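Local atomic coordinates of malonyl-CoA-[acyl-carrier-protein] transacylase (Coxiella burnetii, PDB entry 3TQE), a protein that probably transfers the malonyl group of malonyl-CoA to holo acyl carrier protein, yielding malonyl-ACP and free CoA for fatty acid synthesis. Residues Ser201-His205 and Cys206-Gln210; Asn185-Thr189 and Glu190-Ile194; Asn283-Ala286 and Gly287-Lys290. All coordinates share one frame; numbering follows the deposited sequence.

Contact 1 (Ser201-His205 and Cys206-Gln210); sequences SVPSH and CPLMQ. With GLY (glycine), chain B.
P203 and M209, a selenomethionine, meet obliquely inside the turn that carries the chain from S201-H205 into C206-Q210. The end of M209 bends at its second and third torsions (chi2 -60°, chi3 99°), which brings CE against the CG-CD edge of the proline, 3.7 Å from P203 CD. V202 crosses the same side chain at about a right angle, its CG1 lying 3.8 Å from M209 CE. A long, unbranched, flexible side chain of the methionine type suits this place, because it can bend to follow both a branched valine and a rigid ring. L208 also crosses the proline, at roughly a right angle, with CD1 3.8 Å from P203 CG. P203 is the centre of an inverse gamma turn, which its fixed ring favours. SG of C206 lies near P203 and accepts a hydrogen bond from L208 N at 3.5 Å; M209 N bonds to C206 O as the 3-10 segment begins. S204 and H205 turn instead to the bound glycine: in the conformer described, its N donates to S204 OG at 3.2 Å, and it lies at the edge of the imidazole ring, in plane. H205 NE2 is hydrogen-bonded to S96 OG, and ND1 to Q254 O. An apolar turn thus carries a histidine held at both nitrogens, consistent with the predicted S96-H205 active site of an acyltransferase.

Contact 2 (Asn185-Thr189 and Glu190-Ile194); sequences NMAKT and EGAKI
The side chain of K188 starts out with chi1 -90° and a bend at chi2 of -75°, after which its extended outer half brings NZ to K193 O at 2.8 Å, above that carbonyl's plane and not on a lone pair. This lysine spans a Schellman motif, the C-terminal end of helix 177-189, where the chain turns toward strand 194-197. G191 has positive phi (105°), at which a CB would collide with the carbonyl oxygen of E190, so glycine fits the turn. Its N donates to K188 O at 3.0 Å, whereas A192 N reaches back to A187 O at 2.9 Å. E190 N closes the last regular turn on M186 O. The small methyl of A192 points at the helix and meets A187 CB at 4.0 Å; two alanines let the departing chain lie close against the last turn, and both also touch I139 of strand 134-140. Beyond them, K193 and I194 both face I140 in a classic beta bulge, with I194 beginning the edge strand. Exposed K188 suits its place because its aliphatic part runs past A192 O, with CD 3.6 Å away, before the ammonium finds a carbonyl. T189 also turns its hydroxyl onto the helix: OG1 donates to N185 O at 2.8 Å, arriving on the face of that carbonyl plane opposite T189 N.

Contact 3 (Asn283-Ala286 and Gly287-Lys290); sequences NKLA and GLIK
L285 and I289, one turn apart on helix 284-292, form the close-packed side of this contact. L285 O receives the amide of I289 at 2.8 Å, and the tightest packing is that of the isoleucine's CG1 over the same oxygen, 3.2 Å away. With CG1 anti to the carbonyl carbon (chi1 -66°), the branch runs back over the preceding turn, where CD1 comes within 4.4 Å of L285 CB. L288 also meets L285: their side chains slant across one another, CD2 of L285 and CD1 of L288 being 4.2 Å apart. These bulky hydrocarbons suit buried positions, for L285 and I289 reach V11 of strand 9-12, and L285 and L288 both touch W261. The small methyl of A286 lies against I298 of strand 297-300. Elsewhere on the helix the character changes. G287 has no side chain, and its N bonds to N283 O at 3.1 Å, the first regular bond, running from the N-cap carbonyl. K284 is exposed and turns its ammonium to a salt bridge with D282, while K290 is only partly exposed, its bent chain taking NZ to S296 O and R294 O. E278 accepts from the backbone N of L285 and A286, satisfying amides of the first turn. Linking strands 275-278 and 297-300 of the parallel sheet, with apolar side chains on the sheet and W261, this is the helix of a beta-alpha-beta unit.

Along the chain the order is contact 2, contact 1, contact 3, all within the acyl transferase domain. Contact 2 ends at the start of strand 194-197, an edge strand of the mixed five-stranded sheet, and contact 1 lies in the loop that follows it: helix 177-189 leads into the strand, and the loop beyond carries H205 before helix 210-220. Contact 3 belongs to the other part of the fold, packed on the parallel four-stranded sheet. The three centres are nearly equidistant, 23 to 24 Å apart, and none touch; nearest atoms of contacts 1 and 3 are about 11 Å apart. Predicted active-site residues S96 and H205 meet between the two parts, with contact 2 remote from them.

Contact 1 (Ser201-His205 and Cys206-Gln210)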
ATOM      1  N   SER A 201       5.165   5.440  14.259  1.00 35.12           N
ATOM      2  CA  SER A 201       6.217   6.367  14.662  1.00 33.60           C
ATOM      3  C   SER A 201       6.760   7.047  13.406  1.00 30.18           C
ATOM      4  O   SER A 201       7.224   8.182  13.453  1.00 30.74           O
ATOM      5  CB  SER A 201       7.338   5.628  15.418  1.00 34.25           C
ATOM      6  OG  SER A 201       7.968   4.625  14.611  1.00 37.18           O
ATOM      7  N   VAL A 202       6.688   6.354  12.276  1.00 24.94           N
ATOM      8  CA  VAL A 202       7.467   6.737  11.110  1.00 22.09           C
ATOM      9  C   VAL A 202       6.688   7.696  10.249  1.00 20.23           C
ATOM     10  O   VAL A 202       5.602   7.355   9.802  1.00 20.69           O
ATOM     11  CB  VAL A 202       7.793   5.486  10.277  1.00 21.17           C
ATOM     12  CG1 VAL A 202       8.520   5.871   8.990  1.00 21.74           C
ATOM     13  CG2 VAL A 202       8.622   4.525  11.124  1.00 22.28           C
ATOM     14  N   PRO A 203       7.212   8.906  10.023  1.00 17.56           N
ATOM     15  CA  PRO A 203       6.474   9.876   9.228  1.00 17.95           C
ATOM     16  C   PRO A 203       6.744   9.691   7.740  1.00 17.90           C
ATOM     17  O   PRO A 203       7.573  10.347   7.137  1.00 18.82           O
ATOM     18  CB  PRO A 203       7.024  11.204   9.726  1.00 18.32           C
ATOM     19  CG  PRO A 203       8.454  10.894  10.044  1.00 17.94           C
ATOM     20  CD  PRO A 203       8.426   9.496  10.625  1.00 17.72           C
ATOM     21  N   SER A 204       6.002   8.778   7.162  1.00 17.12           N
ATOM     22  CA  SER A 204       6.235   8.422   5.775  0.50 16.92           C
ATOM     23  C   SER A 204       5.656   9.458   4.821  1.00 16.31           C
ATOM     24  O   SER A 204       4.829  10.284   5.208  1.00 16.26           O
ATOM     25  CB  SER A 204       5.667   7.030   5.495  0.50 17.20           C
ATOM     26  OG  SER A 204       4.302   6.946   5.828  0.50 19.38           O
ATOM     27  N   HIS A 205       6.133   9.426   3.583  1.00 15.77           N
ATOM     28  CA  HIS A 205       5.619  10.247   2.513  1.00 16.28           C
ATOM     29  C   HIS A 205       5.737  11.704   2.786  1.00 18.55           C
ATOM     30  O   HIS A 205       4.819  12.451   2.514  1.00 20.18           O
ATOM     31  CB  HIS A 205       4.176   9.857   2.212  1.00 16.66           C
ATOM     32  CG  HIS A 205       4.064   8.421   1.905  1.00 15.92           C
ATOM     33  ND1 HIS A 205       4.699   7.864   0.825  1.00 18.54           N
ATOM     34  CD2 HIS A 205       3.502   7.397   2.583  1.00 19.16           C
ATOM     35  CE1 HIS A 205       4.499   6.555   0.832  1.00 20.27           C
ATOM     36  NE2 HIS A 205       3.798   6.249   1.903  1.00 21.35           N
ATOM     37  N   CYS A 206       6.893  12.081   3.308  1.00 18.38           N
ATOM     38  CA  CYS A 206       7.223  13.465   3.510  1.00 18.96           C
ATOM     39  C   CYS A 206       8.716  13.599   3.461  1.00 18.07           C
ATOM     40  O   CYS A 206       9.425  12.606   3.458  1.00 16.56           O
ATOM     41  CB  CYS A 206       6.632  13.983   4.828  1.00 20.40           C
ATOM     42  SG  CYS A 206       7.506  13.599   6.327  1.00 21.47           S
ATOM     43  N   PRO A 207       9.224  14.827   3.440  1.00 18.42           N
ATOM     44  CA  PRO A 207      10.659  15.006   3.295  1.00 18.28           C
ATOM     45  C   PRO A 207      11.512  14.440   4.422  1.00 17.83           C
ATOM     46  O   PRO A 207      12.707  14.233   4.232  1.00 17.77           O
ATOM     47  CB  PRO A 207      10.792  16.528   3.226  1.00 20.10           C
ATOM     48  CG  PRO A 207       9.544  16.956   2.633  1.00 20.66           C
ATOM     49  CD  PRO A 207       8.504  16.086   3.202  1.00 18.94           C
ATOM     50  N   LEU A 208      10.926  14.130   5.571  1.00 16.85           N
ATOM     51  CA  LEU A 208      11.700  13.468   6.610  1.00 16.96           C
ATOM     52  C   LEU A 208      12.192  12.091   6.218  1.00 16.25           C
ATOM     53  O   LEU A 208      13.094  11.561   6.843  1.00 16.29           O
ATOM     54  CB  LEU A 208      10.911  13.359   7.901  1.00 17.23           C
ATOM     55  CG  LEU A 208      10.523  14.703   8.495  1.00 17.27           C
ATOM     56  CD1 LEU A 208       9.777  14.439   9.771  1.00 19.06           C
ATOM     57  CD2 LEU A 208      11.764  15.570   8.732  1.00 19.33           C
HETATM   58  N   MSE A 209      11.603  11.515   5.174  1.00 14.05           N
HETATM   59  CA  MSE A 209      12.057  10.240   4.682  1.00 14.25           C
HETATM   60  C   MSE A 209      13.238  10.359   3.737  1.00 13.86           C
HETATM   61  O   MSE A 209      13.739   9.346   3.267  1.00 14.27           O
HETATM   62  CB  MSE A 209      10.919   9.528   3.977  1.00 14.12           C
HETATM   63  CG  MSE A 209       9.858   8.987   4.853  1.00 16.89           C
HETATM   64 SE   MSE A 209      10.441   7.667   6.168  1.00 18.12          SE
HETATM   65  CE  MSE A 209      10.546   8.852   7.686  1.00 19.18           C
ATOM     66  N   GLN A 210      13.716  11.573   3.454  1.00 14.29           N
ATOM     67  CA  GLN A 210      14.777  11.682   2.485  1.00 15.78           C
ATOM     68  C   GLN A 210      16.012  10.814   2.820  1.00 15.81           C
ATOM     69  O   GLN A 210      16.586  10.216   1.931  1.00 16.18           O
ATOM     70  CB  GLN A 210      15.179  13.129   2.267  1.00 17.18           C
ATOM     71  CG  GLN A 210      16.132  13.306   1.101  1.00 19.92           C
ATOM     72  CD  GLN A 210      15.529  12.933  -0.248  1.00 22.80           C
ATOM     73  OE1 GLN A 210      14.427  13.354  -0.588  1.00 26.64           O
ATOM     74  NE2 GLN A 210      16.262  12.129  -1.023  1.00 28.13           N
TER
HETATM   75  N   GLY B 314       2.440   4.609   4.762  1.00 46.42           N
HETATM   76  CA  GLY B 314       2.995   3.218   4.834  1.00 45.67           C
HETATM   77  C   GLY B 314       4.305   3.066   4.082  1.00 45.14           C
HETATM   78  O   GLY B 314       4.735   1.969   3.670  1.00 43.80           O
HETATM   79  OXT GLY B 314       4.969   4.061   3.848  1.00 44.96           O

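Contact 2 (Asn185-Thr189 and Glu190-Ile194)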
ATOM      1  N   ASN A 185      -4.766  19.694  15.609  1.00 14.40           N
ATOM      2  CA  ASN A 185      -5.602  20.544  16.434  1.00 15.22           C
ATOM      3  C   ASN A 185      -6.252  21.656  15.616  1.00 16.70           C
ATOM      4  O   ASN A 185      -7.427  21.960  15.799  1.00 17.72           O
ATOM      5  CB  ASN A 185      -4.774  21.098  17.594  1.00 15.59           C
ATOM      6  CG  ASN A 185      -5.635  21.549  18.721  1.00 15.73           C
ATOM      7  OD1 ASN A 185      -6.417  20.778  19.278  1.00 20.13           O
ATOM      8  ND2 ASN A 185      -5.522  22.770  19.054  1.00 16.85           N
HETATM    9  N   MSE A 186      -5.503  22.241  14.679  1.00 16.53           N
HETATM   10  CA  MSE A 186      -6.077  23.233  13.781  1.00 18.38           C
HETATM   11  C   MSE A 186      -7.158  22.631  12.917  1.00 18.66           C
HETATM   12  O   MSE A 186      -8.156  23.271  12.633  1.00 19.83           O
HETATM   13  CB  MSE A 186      -5.029  23.820  12.877  1.00 20.15           C
HETATM   14  CG  MSE A 186      -4.113  24.707  13.516  1.00 23.12           C
HETATM   15 SE   MSE A 186      -3.006  25.573  12.198  1.00 31.50          SE
HETATM   16  CE  MSE A 186      -1.784  26.270  13.442  1.00 28.32           C
ATOM     17  N   ALA A 187      -6.968  21.397  12.474  1.00 17.88           N
ATOM     18  CA  ALA A 187      -7.986  20.776  11.642  1.00 18.48           C
ATOM     19  C   ALA A 187      -9.288  20.649  12.403  1.00 19.96           C
ATOM     20  O   ALA A 187     -10.350  20.896  11.861  1.00 21.26           O
ATOM     21  CB  ALA A 187      -7.513  19.425  11.152  1.00 18.22           C
ATOM     22  N   LYS A 188      -9.204  20.274  13.671  1.00 21.07           N
ATOM     23  CA  LYS A 188     -10.387  20.189  14.512  1.00 23.41           C
ATOM     24  C   LYS A 188     -11.028  21.551  14.645  1.00 24.11           C
ATOM     25  O   LYS A 188     -12.265  21.680  14.534  1.00 25.12           O
ATOM     26  CB  LYS A 188     -10.000  19.648  15.878  1.00 24.22           C
ATOM     27  CG  LYS A 188     -10.082  18.159  15.947  1.00 29.39           C
ATOM     28  CD  LYS A 188     -11.563  17.771  16.023  1.00 33.80           C
ATOM     29  CE  LYS A 188     -11.774  16.340  16.369  1.00 37.27           C
ATOM     30  NZ  LYS A 188     -13.203  15.975  16.198  1.00 38.90           N
ATOM     31  N   THR A 189     -10.191  22.569  14.821  1.00 24.41           N
ATOM     32  CA  THR A 189     -10.645  23.940  14.929  1.00 26.35           C
ATOM     33  C   THR A 189     -11.400  24.382  13.676  1.00 27.39           C
ATOM     34  O   THR A 189     -12.405  25.091  13.754  1.00 29.08           O
ATOM     35  CB  THR A 189      -9.471  24.874  15.269  1.00 26.04           C
ATOM     36  OG1 THR A 189      -8.789  24.366  16.430  1.00 26.39           O
ATOM     37  CG2 THR A 189      -9.955  26.269  15.559  1.00 28.45           C
ATOM     38  N   GLU A 190     -10.965  23.885  12.518  1.00 26.98           N
ATOM     39  CA  GLU A 190     -11.590  24.208  11.230  1.00 28.52           C
ATOM     40  C   GLU A 190     -12.763  23.288  10.851  1.00 28.12           C
ATOM     41  O   GLU A 190     -13.325  23.404   9.745  1.00 29.15           O
ATOM     42  CB  GLU A 190     -10.524  24.183  10.132  1.00 29.44           C
ATOM     43  CG  GLU A 190      -9.432  25.233  10.278  1.00 33.22           C
ATOM     44  CD  GLU A 190      -9.916  26.668  10.138  1.00 39.50           C
ATOM     45  OE1 GLU A 190     -10.507  26.997   9.086  1.00 43.21           O
ATOM     46  OE2 GLU A 190      -9.682  27.480  11.074  1.00 44.16           O
ATOM     47  N   GLY A 191     -13.126  22.366  11.732  1.00 26.88           N
ATOM     48  CA  GLY A 191     -14.307  21.542  11.544  1.00 27.50           C
ATOM     49  C   GLY A 191     -14.119  20.099  11.126  1.00 26.50           C
ATOM     50  O   GLY A 191     -15.086  19.406  10.797  1.00 27.23           O
ATOM     51  N   ALA A 192     -12.887  19.602  11.172  1.00 25.51           N
ATOM     52  CA  ALA A 192     -12.671  18.207  10.897  1.00 25.39           C
ATOM     53  C   ALA A 192     -13.476  17.345  11.844  1.00 26.62           C
ATOM     54  O   ALA A 192     -13.559  17.655  13.038  1.00 26.06           O
ATOM     55  CB  ALA A 192     -11.177  17.861  11.012  1.00 24.92           C
ATOM     56  N   LYS A 193     -14.077  16.278  11.320  1.00 27.96           N
ATOM     57  CA  LYS A 193     -14.824  15.347  12.150  0.50 28.93           C
ATOM     58  C   LYS A 193     -13.879  14.527  13.021  1.00 28.35           C
ATOM     59  O   LYS A 193     -14.149  14.297  14.205  1.00 29.29           O
ATOM     60  CB  LYS A 193     -15.713  14.449  11.284  0.50 29.86           C
ATOM     61  CG  LYS A 193     -16.782  15.241  10.544  0.50 32.71           C
ATOM     62  CD  LYS A 193     -17.792  14.368   9.818  0.50 36.68           C
ATOM     63  CE  LYS A 193     -19.048  15.174   9.472  0.50 38.63           C
ATOM     64  NZ  LYS A 193     -19.749  14.650   8.258  0.50 40.07           N
ATOM     65  N   ILE A 194     -12.760  14.109  12.439  1.00 27.10           N
ATOM     66  CA  ILE A 194     -11.746  13.371  13.153  1.00 25.73           C
ATOM     67  C   ILE A 194     -10.414  14.003  12.799  1.00 23.57           C
ATOM     68  O   ILE A 194     -10.167  14.328  11.647  1.00 21.97           O
ATOM     69  CB  ILE A 194     -11.738  11.907  12.723  1.00 26.34           C
ATOM     70  CG1 ILE A 194     -13.038  11.226  13.159  1.00 28.79           C
ATOM     71  CG2 ILE A 194     -10.512  11.168  13.276  1.00 27.11           C
ATOM     72  CD1 ILE A 194     -13.149  11.058  14.636  1.00 31.66           C
TER

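Contact 3 (Asn283-Ala286 and Gly287-Lys290)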
ATOM      1  N   ASN A 283      -9.657  -5.127   4.629  1.00 18.21           N
ATOM      2  CA  ASN A 283     -10.529  -4.461   3.682  1.00 18.45           C
ATOM      3  C   ASN A 283     -10.363  -2.947   3.731  1.00 17.95           C
ATOM      4  O   ASN A 283     -11.303  -2.193   3.462  1.00 18.52           O
ATOM      5  CB  ASN A 283     -11.969  -4.896   3.904  1.00 19.90           C
ATOM      6  CG  ASN A 283     -12.500  -4.499   5.250  1.00 22.40           C
ATOM      7  OD1 ASN A 283     -11.834  -3.860   6.036  1.00 25.68           O
ATOM      8  ND2 ASN A 283     -13.756  -4.891   5.518  1.00 31.21           N
ATOM      9  N   LYS A 284      -9.137  -2.504   4.035  1.00 17.21           N
ATOM     10  CA  LYS A 284      -8.878  -1.090   4.182  1.00 17.85           C
ATOM     11  C   LYS A 284      -9.062  -0.358   2.866  1.00 17.26           C
ATOM     12  O   LYS A 284      -9.609   0.739   2.833  1.00 18.38           O
ATOM     13  CB  LYS A 284      -7.477  -0.872   4.742  1.00 18.87           C
ATOM     14  CG  LYS A 284      -7.275  -1.442   6.126  1.00 22.85           C
ATOM     15  CD  LYS A 284      -7.960  -0.613   7.147  1.00 26.89           C
ATOM     16  CE  LYS A 284      -7.505  -0.967   8.560  1.00 29.43           C
ATOM     17  NZ  LYS A 284      -8.270  -2.139   9.061  1.00 33.65           N
ATOM     18  N   LEU A 285      -8.559  -0.910   1.773  1.00 15.80           N
ATOM     19  CA  LEU A 285      -8.718  -0.194   0.507  1.00 16.11           C
ATOM     20  C   LEU A 285     -10.155  -0.183   0.051  1.00 16.42           C
ATOM     21  O   LEU A 285     -10.594   0.796  -0.533  1.00 16.50           O
ATOM     22  CB  LEU A 285      -7.813  -0.762  -0.577  1.00 15.49           C
ATOM     23  CG  LEU A 285      -6.330  -0.701  -0.233  1.00 14.96           C
ATOM     24  CD1 LEU A 285      -5.515  -1.300  -1.376  1.00 15.96           C
ATOM     25  CD2 LEU A 285      -5.848   0.688   0.104  1.00 17.34           C
ATOM     26  N   ALA A 286     -10.901  -1.245   0.322  1.00 16.83           N
ATOM     27  CA  ALA A 286     -12.320  -1.232  -0.024  1.00 17.60           C
ATOM     28  C   ALA A 286     -12.992  -0.081   0.654  1.00 18.17           C
ATOM     29  O   ALA A 286     -13.836   0.580   0.055  1.00 18.49           O
ATOM     30  CB  ALA A 286     -12.984  -2.522   0.365  1.00 18.36           C
ATOM     31  N   GLY A 287     -12.641   0.147   1.914  1.00 18.38           N
ATOM     32  CA  GLY A 287     -13.230   1.265   2.651  1.00 19.31           C
ATOM     33  C   GLY A 287     -12.984   2.584   1.953  1.00 19.46           C
ATOM     34  O   GLY A 287     -13.895   3.406   1.824  1.00 21.46           O
ATOM     35  N   LEU A 288     -11.754   2.814   1.508  1.00 17.96           N
ATOM     36  CA  LEU A 288     -11.419   4.044   0.830  1.00 17.69           C
ATOM     37  C   LEU A 288     -12.123   4.158  -0.495  1.00 17.08           C
ATOM     38  O   LEU A 288     -12.632   5.219  -0.840  1.00 17.92           O
ATOM     39  CB  LEU A 288      -9.916   4.151   0.607  1.00 17.52           C
ATOM     40  CG  LEU A 288      -9.055   4.145   1.847  1.00 18.80           C
ATOM     41  CD1 LEU A 288      -7.586   4.262   1.427  1.00 18.87           C
ATOM     42  CD2 LEU A 288      -9.474   5.268   2.789  1.00 20.15           C
ATOM     43  N   ILE A 289     -12.097   3.088  -1.276  1.00 16.00           N
ATOM     44  CA  ILE A 289     -12.629   3.149  -2.623  1.00 16.40           C
ATOM     45  C   ILE A 289     -14.131   3.384  -2.598  1.00 17.59           C
ATOM     46  O   ILE A 289     -14.642   4.166  -3.385  1.00 18.55           O
ATOM     47  CB  ILE A 289     -12.259   1.881  -3.393  1.00 15.01           C
ATOM     48  CG1 ILE A 289     -10.745   1.836  -3.586  1.00 15.42           C
ATOM     49  CG2 ILE A 289     -12.977   1.822  -4.753  1.00 16.03           C
ATOM     50  CD1 ILE A 289     -10.210   0.490  -4.063  1.00 15.65           C
ATOM     51  N   LYS A 290     -14.825   2.748  -1.669  1.00 19.06           N
ATOM     52  CA  LYS A 290     -16.273   2.930  -1.544  1.00 21.48           C
ATOM     53  C   LYS A 290     -16.619   4.367  -1.186  1.00 22.72           C
ATOM     54  O   LYS A 290     -17.684   4.865  -1.592  1.00 24.15           O
ATOM     55  CB  LYS A 290     -16.855   1.933  -0.526  1.00 22.33           C
ATOM     56  CG  LYS A 290     -18.353   1.711  -0.632  1.00 27.81           C
ATOM     57  CD  LYS A 290     -18.742   1.181  -2.025  1.00 32.13           C
ATOM     58  CE  LYS A 290     -19.138  -0.276  -2.026  1.00 36.68           C
ATOM     59  NZ  LYS A 290     -20.124  -0.541  -3.128  1.00 37.74           N
TER